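Local coordinates for putative hydrolase (Chloroflexus aurantiacus J-10-fl, PDB 3CMN), which is of unproven function but is probably a zinc-dependent peptidase of the zincin-like family, seen here as a helical apoenzyme, at residues Arg178-Leu183 with Gln285-Ile290; Pro57-Tyr62 with His184-Ala189. All blocks are in the same frame, centred on the assembly; numbering follows the deposited sequence.

Contact 1: residues Arg178-Leu183 with Gln285-Ile290; sequences RLWITL and QIEQQI
Helices 174-193 and 283-307 meet through Trp180 and Ile286, whose CA atoms are 8.4 Å apart. The segment axes cross at -78°, with a closest approach of 11.7 Å. Residues 178-183 form the turns just before an HExxH sequence, the probable metal-binding motif of this zincin-like protein. The wide spacing is filled by the indole of Trp180. With chi1 at 178°, CG is anti to the backbone N and the ring reaches across to the second helix. Ile286 CG2 sits over one face, 3.9 Å from the centroid of the five-membered ring of Trp180 and almost on its normal, a CH-pi contact. Ile290 adds CG1, 3.9 Å from Trp180 CH2, at the far end of the indole. The Trp180 ring also meets that of His184, the first motif histidine, with the planes nearly parallel. A leucine in place of Trp180 would probably leave a gap against Ile286 and Ile290 and the Glu287 carboxylate without its indole donor. Glu287 OE2 lies at the ring edge, close to its plane. Trp180 NE1 donates to Glu287 OE2 at 2.9 Å, with an N-H...O angle of 162°, and meets the oxygen from above the carboxylate plane.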
ATOM      1  N   ARG A 178      16.624   0.312   3.443  1.00 32.72           N
ATOM      2  CA  ARG A 178      15.974   1.581   3.165  1.00 31.23           C
ATOM      3  C   ARG A 178      15.849   1.878   1.675  1.00 30.97           C
ATOM      4  O   ARG A 178      14.964   2.622   1.267  1.00 31.82           O
ATOM      5  CB  ARG A 178      16.689   2.713   3.907  1.00 29.89           C
ATOM      6  CG  ARG A 178      16.403   2.664   5.388  1.00 28.54           C
ATOM      7  CD  ARG A 178      17.163   3.713   6.139  1.00 31.27           C
ATOM      8  NE  ARG A 178      16.877   3.634   7.565  1.00 31.59           N
ATOM      9  CZ  ARG A 178      17.267   2.642   8.353  1.00 31.07           C
ATOM     10  NH1 ARG A 178      17.969   1.630   7.860  1.00 31.98           N
ATOM     11  NH2 ARG A 178      16.952   2.668   9.640  1.00 33.23           N
ATOM     12  N   LEU A 179      16.733   1.306   0.864  1.00 31.68           N
ATOM     13  CA  LEU A 179      16.634   1.495  -0.575  1.00 30.82           C
ATOM     14  C   LEU A 179      15.516   0.567  -1.029  1.00 30.09           C
ATOM     15  O   LEU A 179      14.748   0.896  -1.925  1.00 30.62           O
ATOM     16  CB  LEU A 179      17.935   1.130  -1.300  1.00 28.95           C
ATOM     17  CG  LEU A 179      17.823   1.169  -2.837  1.00 29.96           C
ATOM     18  CD1 LEU A 179      17.409   2.581  -3.282  1.00 26.04           C
ATOM     19  CD2 LEU A 179      19.146   0.762  -3.483  1.00 30.06           C
ATOM     20  N   TRP A 180      15.430  -0.589  -0.385  1.00 31.90           N
ATOM     21  CA  TRP A 180      14.404  -1.570  -0.691  1.00 34.53           C
ATOM     22  C   TRP A 180      13.038  -0.924  -0.437  1.00 35.16           C
ATOM     23  O   TRP A 180      12.122  -1.038  -1.250  1.00 35.64           O
ATOM     24  CB  TRP A 180      14.566  -2.801   0.204  1.00 34.80           C
ATOM     25  CG  TRP A 180      13.509  -3.850  -0.012  1.00 37.84           C
ATOM     26  CD1 TRP A 180      13.518  -4.838  -0.951  1.00 38.32           C
ATOM     27  CD2 TRP A 180      12.273  -3.995   0.709  1.00 39.84           C
ATOM     28  NE1 TRP A 180      12.371  -5.591  -0.860  1.00 39.13           N
ATOM     29  CE2 TRP A 180      11.589  -5.097   0.149  1.00 40.02           C
ATOM     30  CE3 TRP A 180      11.678  -3.300   1.773  1.00 41.49           C
ATOM     31  CZ2 TRP A 180      10.337  -5.524   0.613  1.00 41.78           C
ATOM     32  CZ3 TRP A 180      10.431  -3.726   2.235  1.00 42.32           C
ATOM     33  CH2 TRP A 180       9.777  -4.828   1.653  1.00 42.71           C
ATOM     34  N   ILE A 181      12.928  -0.241   0.695  1.00 34.43           N
ATOM     35  CA  ILE A 181      11.706   0.439   1.099  1.00 34.37           C
ATOM     36  C   ILE A 181      11.350   1.585   0.171  1.00 34.12           C
ATOM     37  O   ILE A 181      10.189   1.782  -0.174  1.00 35.59           O
ATOM     38  CB  ILE A 181      11.840   0.959   2.545  1.00 35.23           C
ATOM     39  CG1 ILE A 181      11.647  -0.216   3.505  1.00 36.40           C
ATOM     40  CG2 ILE A 181      10.829   2.060   2.823  1.00 35.97           C
ATOM     41  CD1 ILE A 181      11.927   0.118   4.930  1.00 36.95           C
ATOM     42  N   THR A 182      12.353   2.345  -0.230  1.00 33.35           N
ATOM     43  CA  THR A 182      12.122   3.457  -1.128  1.00 32.95           C
ATOM     44  C   THR A 182      11.612   2.943  -2.472  1.00 34.76           C
ATOM     45  O   THR A 182      10.678   3.496  -3.043  1.00 35.26           O
ATOM     46  CB  THR A 182      13.413   4.268  -1.321  1.00 32.12           C
ATOM     47  OG1 THR A 182      13.805   4.828  -0.058  1.00 30.02           O
ATOM     48  CG2 THR A 182      13.207   5.376  -2.337  1.00 27.98           C
ATOM     49  N   LEU A 183      12.222   1.868  -2.963  1.00 36.37           N
ATOM     50  CA  LEU A 183      11.831   1.271  -4.234  1.00 36.65           C
ATOM     51  C   LEU A 183      10.398   0.762  -4.159  1.00 36.19           C
ATOM     52  O   LEU A 183       9.603   0.931  -5.077  1.00 33.99           O
ATOM     53  CB  LEU A 183      12.767   0.116  -4.575  1.00 37.96           C
ATOM     54  CG  LEU A 183      14.171   0.505  -5.016  1.00 39.00           C
ATOM     55  CD1 LEU A 183      15.018  -0.745  -5.177  1.00 38.31           C
ATOM     56  CD2 LEU A 183      14.090   1.288  -6.322  1.00 40.54           C
ATOM     57  N   GLN A 285      18.403 -11.835   0.766  1.00 50.73           N
ATOM     58  CA  GLN A 285      18.358 -11.816   2.226  1.00 50.21           C
ATOM     59  C   GLN A 285      17.092 -11.131   2.745  1.00 49.28           C
ATOM     60  O   GLN A 285      16.367 -11.682   3.585  1.00 49.14           O
ATOM     61  CB  GLN A 285      19.580 -11.073   2.785  1.00 50.80           C
ATOM     62  CG  GLN A 285      20.873 -11.892   2.877  1.00 53.28           C
ATOM     63  CD  GLN A 285      21.448 -12.274   1.522  1.00 53.80           C
ATOM     64  OE1 GLN A 285      21.667 -11.419   0.667  1.00 52.92           O
ATOM     65  NE2 GLN A 285      21.704 -13.566   1.328  1.00 54.08           N
ATOM     66  N   ILE A 286      16.840  -9.924   2.240  1.00 48.09           N
ATOM     67  CA  ILE A 286      15.684  -9.130   2.652  1.00 46.97           C
ATOM     68  C   ILE A 286      14.371  -9.839   2.366  1.00 47.67           C
ATOM     69  O   ILE A 286      13.564 -10.051   3.273  1.00 45.80           O
ATOM     70  CB  ILE A 286      15.678  -7.743   1.953  1.00 44.70           C
ATOM     71  CG1 ILE A 286      16.964  -6.986   2.288  1.00 42.57           C
ATOM     72  CG2 ILE A 286      14.477  -6.928   2.407  1.00 42.53           C
ATOM     73  CD1 ILE A 286      17.130  -5.709   1.509  1.00 41.30           C
ATOM     74  N   GLU A 287      14.158 -10.201   1.105  1.00 49.73           N
ATOM     75  CA  GLU A 287      12.935 -10.888   0.718  1.00 52.51           C
ATOM     76  C   GLU A 287      12.661 -12.035   1.681  1.00 53.05           C
ATOM     77  O   GLU A 287      11.520 -12.251   2.090  1.00 53.41           O
ATOM     78  CB  GLU A 287      13.043 -11.413  -0.717  1.00 53.74           C
ATOM     79  CG  GLU A 287      12.973 -10.332  -1.804  1.00 56.75           C
ATOM     80  CD  GLU A 287      11.773  -9.396  -1.643  1.00 58.92           C
ATOM     81  OE1 GLU A 287      10.735  -9.826  -1.095  1.00 58.95           O
ATOM     82  OE2 GLU A 287      11.859  -8.226  -2.079  1.00 59.89           O
ATOM     83  N   GLN A 288      13.717 -12.750   2.061  1.00 54.21           N
ATOM     84  CA  GLN A 288      13.598 -13.871   2.993  1.00 54.50           C
ATOM     85  C   GLN A 288      13.119 -13.390   4.354  1.00 53.22           C
ATOM     86  O   GLN A 288      12.094 -13.846   4.867  1.00 52.53           O
ATOM     87  CB  GLN A 288      14.949 -14.557   3.180  1.00 56.82           C
ATOM     88  CG  GLN A 288      15.544 -15.118   1.917  1.00 60.92           C
ATOM     89  CD  GLN A 288      16.942 -15.637   2.140  1.00 63.82           C
ATOM     90  OE1 GLN A 288      17.159 -16.533   2.959  1.00 64.83           O
ATOM     91  NE2 GLN A 288      17.907 -15.071   1.420  1.00 65.82           N
ATOM     92  N   GLN A 289      13.883 -12.469   4.933  1.00 51.85           N
ATOM     93  CA  GLN A 289      13.591 -11.898   6.247  1.00 51.42           C
ATOM     94  C   GLN A 289      12.264 -11.146   6.361  1.00 49.99           C
ATOM     95  O   GLN A 289      11.550 -11.264   7.355  1.00 49.27           O
ATOM     96  CB  GLN A 289      14.726 -10.946   6.649  1.00 51.38           C
ATOM     97  CG  GLN A 289      16.037 -11.639   6.932  1.00 51.39           C
ATOM     98  CD  GLN A 289      15.963 -12.499   8.171  1.00 50.93           C
ATOM     99  OE1 GLN A 289      15.901 -11.991   9.291  1.00 52.23           O
ATOM    100  NE2 GLN A 289      15.954 -13.808   7.981  1.00 50.03           N
ATOM    101  N   ILE A 290      11.946 -10.367   5.340  1.00 49.79           N
ATOM    102  CA  ILE A 290      10.735  -9.561   5.339  1.00 49.55           C
ATOM    103  C   ILE A 290       9.442 -10.349   5.058  1.00 48.86           C
ATOM    104  O   ILE A 290       8.340  -9.821   5.197  1.00 48.72           O
ATOM    105  CB  ILE A 290      10.897  -8.395   4.325  1.00 47.97           C
ATOM    106  CG1 ILE A 290       9.962  -7.251   4.693  1.00 48.17           C
ATOM    107  CG2 ILE A 290      10.643  -8.885   2.917  1.00 48.77           C
ATOM    108  CD1 ILE A 290      10.215  -6.681   6.088  1.00 45.62           C
TER

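Contact 2: residues Pro57-Tyr62 with His184-Ala189; sequences PLIADY and HEMTHA
Ile59 of helix 41-63 points its side chain at Met186 and Thr187 of helix 174-193. These two residues lie within the HExxH sequence formed by His184, Glu185 and His188, the pattern expected of a zincin-like metallopeptidase. No metal is bound to the histidines here. Between the two segments the nearest CA atoms are those of Ile59 and Thr187, 6.7 Å apart.

The Ile59 side chain is extended along its longer branch. CG1 is anti to the carbonyl carbon, chi1 -63°, and chi2 is 177°, which carries CD1 to the surface of the other helix. This methyl does the touching for Ile59. It ends against the base of Met186, 3.3 Å from both Met186 CB and Met186 CG. Both distances are short for carbon atoms, so the fit is close here. The two side chains run at a slant to each other rather than alongside. Met186 bends at chi2 and chi3, and its side chain also touches Leu67 and Val71.

Thr187 borders the same methyl with its hydroxyl. Its polar need is met within its own helix, where Thr187 OG1 is hydrogen-bonded to Leu183 O. What joins the two segments is mainly the carbon contact of Ile59 with Met186, and all three touching residues are buried.

The motif side chains take no part in this contact. The CB of His184 points away from helix 41-63, and the Glu185 side chain leads away to Leu156 and Phe158 of strand 155-158. His188 packs on Glu265 of helix 248-279 and on Tyr142. Helix 41-63 thus backs the motif helix on a side that the probable metal ligands do not use. Ile59 CD1 lies 3.5 Å from the backbone N of Thr187 and 3.6 Å from Thr187 OG1.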
ATOM      1  N   PRO A  57      13.329   7.510 -11.622  1.00 42.39           N
ATOM      2  CA  PRO A  57      13.784   7.245 -12.996  1.00 41.82           C
ATOM      3  C   PRO A  57      13.806   5.756 -13.355  1.00 41.62           C
ATOM      4  O   PRO A  57      13.290   5.361 -14.398  1.00 42.16           O
ATOM      5  CB  PRO A  57      15.186   7.848 -13.022  1.00 42.56           C
ATOM      6  CG  PRO A  57      15.089   8.987 -12.049  1.00 43.84           C
ATOM      7  CD  PRO A  57      14.307   8.356 -10.906  1.00 42.60           C
ATOM      8  N   LEU A  58      14.405   4.934 -12.495  1.00 40.64           N
ATOM      9  CA  LEU A  58      14.487   3.499 -12.754  1.00 41.17           C
ATOM     10  C   LEU A  58      13.111   2.875 -12.911  1.00 40.01           C
ATOM     11  O   LEU A  58      12.922   1.958 -13.718  1.00 38.83           O
ATOM     12  CB  LEU A  58      15.241   2.781 -11.626  1.00 41.28           C
ATOM     13  CG  LEU A  58      16.746   2.540 -11.823  1.00 43.92           C
ATOM     14  CD1 LEU A  58      17.449   3.825 -12.266  1.00 43.26           C
ATOM     15  CD2 LEU A  58      17.347   2.023 -10.514  1.00 44.71           C
ATOM     16  N   ILE A  59      12.152   3.374 -12.139  1.00 39.75           N
ATOM     17  CA  ILE A  59      10.805   2.836 -12.206  1.00 39.81           C
ATOM     18  C   ILE A  59      10.074   3.373 -13.433  1.00 38.81           C
ATOM     19  O   ILE A  59       9.389   2.624 -14.128  1.00 37.85           O
ATOM     20  CB  ILE A  59      10.041   3.149 -10.909  1.00 39.38           C
ATOM     21  CG1 ILE A  59      10.748   2.449  -9.745  1.00 41.72           C
ATOM     22  CG2 ILE A  59       8.602   2.649 -10.998  1.00 38.77           C
ATOM     23  CD1 ILE A  59      10.147   2.733  -8.387  1.00 43.65           C
ATOM     24  N   ALA A  60      10.249   4.664 -13.698  1.00 39.04           N
ATOM     25  CA  ALA A  60       9.635   5.311 -14.849  1.00 41.28           C
ATOM     26  C   ALA A  60      10.040   4.594 -16.138  1.00 42.32           C
ATOM     27  O   ALA A  60       9.205   4.356 -17.009  1.00 41.68           O
ATOM     28  CB  ALA A  60      10.064   6.779 -14.914  1.00 40.91           C
ATOM     29  N   ASP A  61      11.323   4.248 -16.239  1.00 43.82           N
ATOM     30  CA  ASP A  61      11.867   3.572 -17.413  1.00 44.46           C
ATOM     31  C   ASP A  61      11.362   2.154 -17.549  1.00 44.02           C
ATOM     32  O   ASP A  61      10.983   1.730 -18.635  1.00 44.79           O
ATOM     33  CB  ASP A  61      13.399   3.547 -17.359  1.00 47.36           C
ATOM     34  CG  ASP A  61      14.015   2.809 -18.544  1.00 49.25           C
ATOM     35  OD1 ASP A  61      13.939   3.324 -19.679  1.00 49.91           O
ATOM     36  OD2 ASP A  61      14.569   1.707 -18.343  1.00 51.41           O
ATOM     37  N   TYR A  62      11.362   1.413 -16.450  1.00 43.07           N
ATOM     38  CA  TYR A  62      10.901   0.036 -16.500  1.00 43.35           C
ATOM     39  C   TYR A  62       9.411  -0.068 -16.833  1.00 43.07           C
ATOM     40  O   TYR A  62       8.976  -1.033 -17.463  1.00 42.95           O
ATOM     41  CB  TYR A  62      11.177  -0.661 -15.168  1.00 43.46           C
ATOM     42  CG  TYR A  62      10.727  -2.106 -15.145  1.00 44.97           C
ATOM     43  CD1 TYR A  62      11.309  -3.054 -15.980  1.00 46.71           C
ATOM     44  CD2 TYR A  62       9.714  -2.524 -14.292  1.00 46.61           C
ATOM     45  CE1 TYR A  62      10.893  -4.382 -15.964  1.00 46.76           C
ATOM     46  CE2 TYR A  62       9.294  -3.850 -14.269  1.00 47.65           C
ATOM     47  CZ  TYR A  62       9.888  -4.774 -15.107  1.00 46.88           C
ATOM     48  OH  TYR A  62       9.473  -6.092 -15.075  1.00 48.58           O
ATOM     49  N   HIS A 184      10.082   0.123  -3.048  1.00 36.58           N
ATOM     50  CA  HIS A 184       8.756  -0.403  -2.834  1.00 37.89           C
ATOM     51  C   HIS A 184       7.754   0.773  -2.805  1.00 38.04           C
ATOM     52  O   HIS A 184       6.692   0.728  -3.415  1.00 37.75           O
ATOM     53  CB  HIS A 184       8.773  -1.174  -1.519  1.00 40.38           C
ATOM     54  CG  HIS A 184       7.460  -1.774  -1.149  1.00 43.66           C
ATOM     55  ND1 HIS A 184       6.791  -1.430   0.007  1.00 45.57           N
ATOM     56  CD2 HIS A 184       6.694  -2.700  -1.770  1.00 45.20           C
ATOM     57  CE1 HIS A 184       5.669  -2.120   0.081  1.00 47.48           C
ATOM     58  NE2 HIS A 184       5.585  -2.898  -0.982  1.00 47.94           N
ATOM     59  N   GLU A 185       8.137   1.839  -2.124  1.00 38.08           N
ATOM     60  CA  GLU A 185       7.321   3.038  -1.985  1.00 38.66           C
ATOM     61  C   GLU A 185       7.050   3.720  -3.333  1.00 37.54           C
ATOM     62  O   GLU A 185       5.911   4.093  -3.650  1.00 37.65           O
ATOM     63  CB  GLU A 185       8.050   4.033  -1.079  1.00 42.03           C
ATOM     64  CG  GLU A 185       7.176   4.901  -0.241  1.00 48.26           C
ATOM     65  CD  GLU A 185       6.804   4.228   1.057  1.00 51.69           C
ATOM     66  OE1 GLU A 185       6.053   3.226   1.007  1.00 52.11           O
ATOM     67  OE2 GLU A 185       7.271   4.704   2.119  1.00 53.09           O
ATOM     68  N   MET A 186       8.113   3.914  -4.109  1.00 32.71           N
ATOM     69  CA  MET A 186       7.997   4.568  -5.395  1.00 31.26           C
ATOM     70  C   MET A 186       7.188   3.713  -6.351  1.00 29.99           C
ATOM     71  O   MET A 186       6.419   4.232  -7.161  1.00 28.79           O
ATOM     72  CB  MET A 186       9.384   4.859  -5.977  1.00 31.19           C
ATOM     73  CG  MET A 186       9.374   5.687  -7.259  1.00 30.32           C
ATOM     74  SD  MET A 186       8.964   7.396  -6.979  1.00 28.28           S
ATOM     75  CE  MET A 186       7.276   7.311  -7.148  1.00 36.23           C
ATOM     76  N   THR A 187       7.349   2.402  -6.252  1.00 29.21           N
ATOM     77  CA  THR A 187       6.600   1.517  -7.123  1.00 31.02           C
ATOM     78  C   THR A 187       5.107   1.761  -6.934  1.00 31.08           C
ATOM     79  O   THR A 187       4.381   2.001  -7.903  1.00 31.15           O
ATOM     80  CB  THR A 187       6.949   0.030  -6.863  1.00 31.34           C
ATOM     81  OG1 THR A 187       8.331  -0.184  -7.166  1.00 32.10           O
ATOM     82  CG2 THR A 187       6.124  -0.879  -7.761  1.00 31.35           C
ATOM     83  N   HIS A 188       4.659   1.744  -5.684  1.00 30.70           N
ATOM     84  CA  HIS A 188       3.251   1.969  -5.401  1.00 31.50           C
ATOM     85  C   HIS A 188       2.758   3.365  -5.762  1.00 30.72           C
ATOM     86  O   HIS A 188       1.582   3.552  -6.068  1.00 31.87           O
ATOM     87  CB  HIS A 188       2.957   1.647  -3.940  1.00 31.59           C
ATOM     88  CG  HIS A 188       3.064   0.190  -3.634  1.00 33.83           C
ATOM     89  ND1 HIS A 188       2.163  -0.473  -2.827  1.00 36.98           N
ATOM     90  CD2 HIS A 188       3.927  -0.749  -4.085  1.00 35.85           C
ATOM     91  CE1 HIS A 188       2.464  -1.761  -2.803  1.00 37.21           C
ATOM     92  NE2 HIS A 188       3.531  -1.953  -3.559  1.00 37.04           N
ATOM     93  N   ALA A 189       3.656   4.342  -5.748  1.00 29.75           N
ATOM     94  CA  ALA A 189       3.277   5.699  -6.107  1.00 29.35           C
ATOM     95  C   ALA A 189       2.932   5.699  -7.592  1.00 31.12           C
ATOM     96  O   ALA A 189       1.982   6.361  -8.033  1.00 30.66           O
ATOM     97  CB  ALA A 189       4.416   6.650  -5.832  1.00 28.87           C
TER

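In the fold
From the N terminus, helix 41-63 supplies the first segment, 57-62. The chain then passes through strands 73-76 and 155-158, which pair in parallel, and several helices before it enters helix 174-193. There 178-183 is set aside for contact 1, and 184-189 closes contact 2 over 121 intervening residues. Contact 1 closes later, when 285-290 of helix 283-307 returns after 101 residues. The two loops cross, since their segments alternate along the chain. Helix 174-193 is common to both and ties helix 41-63 to helix 283-307. The contact centres are 15 Å apart, yet they touch where Ile59 CD1 packs 3.8 Å from Leu183 O.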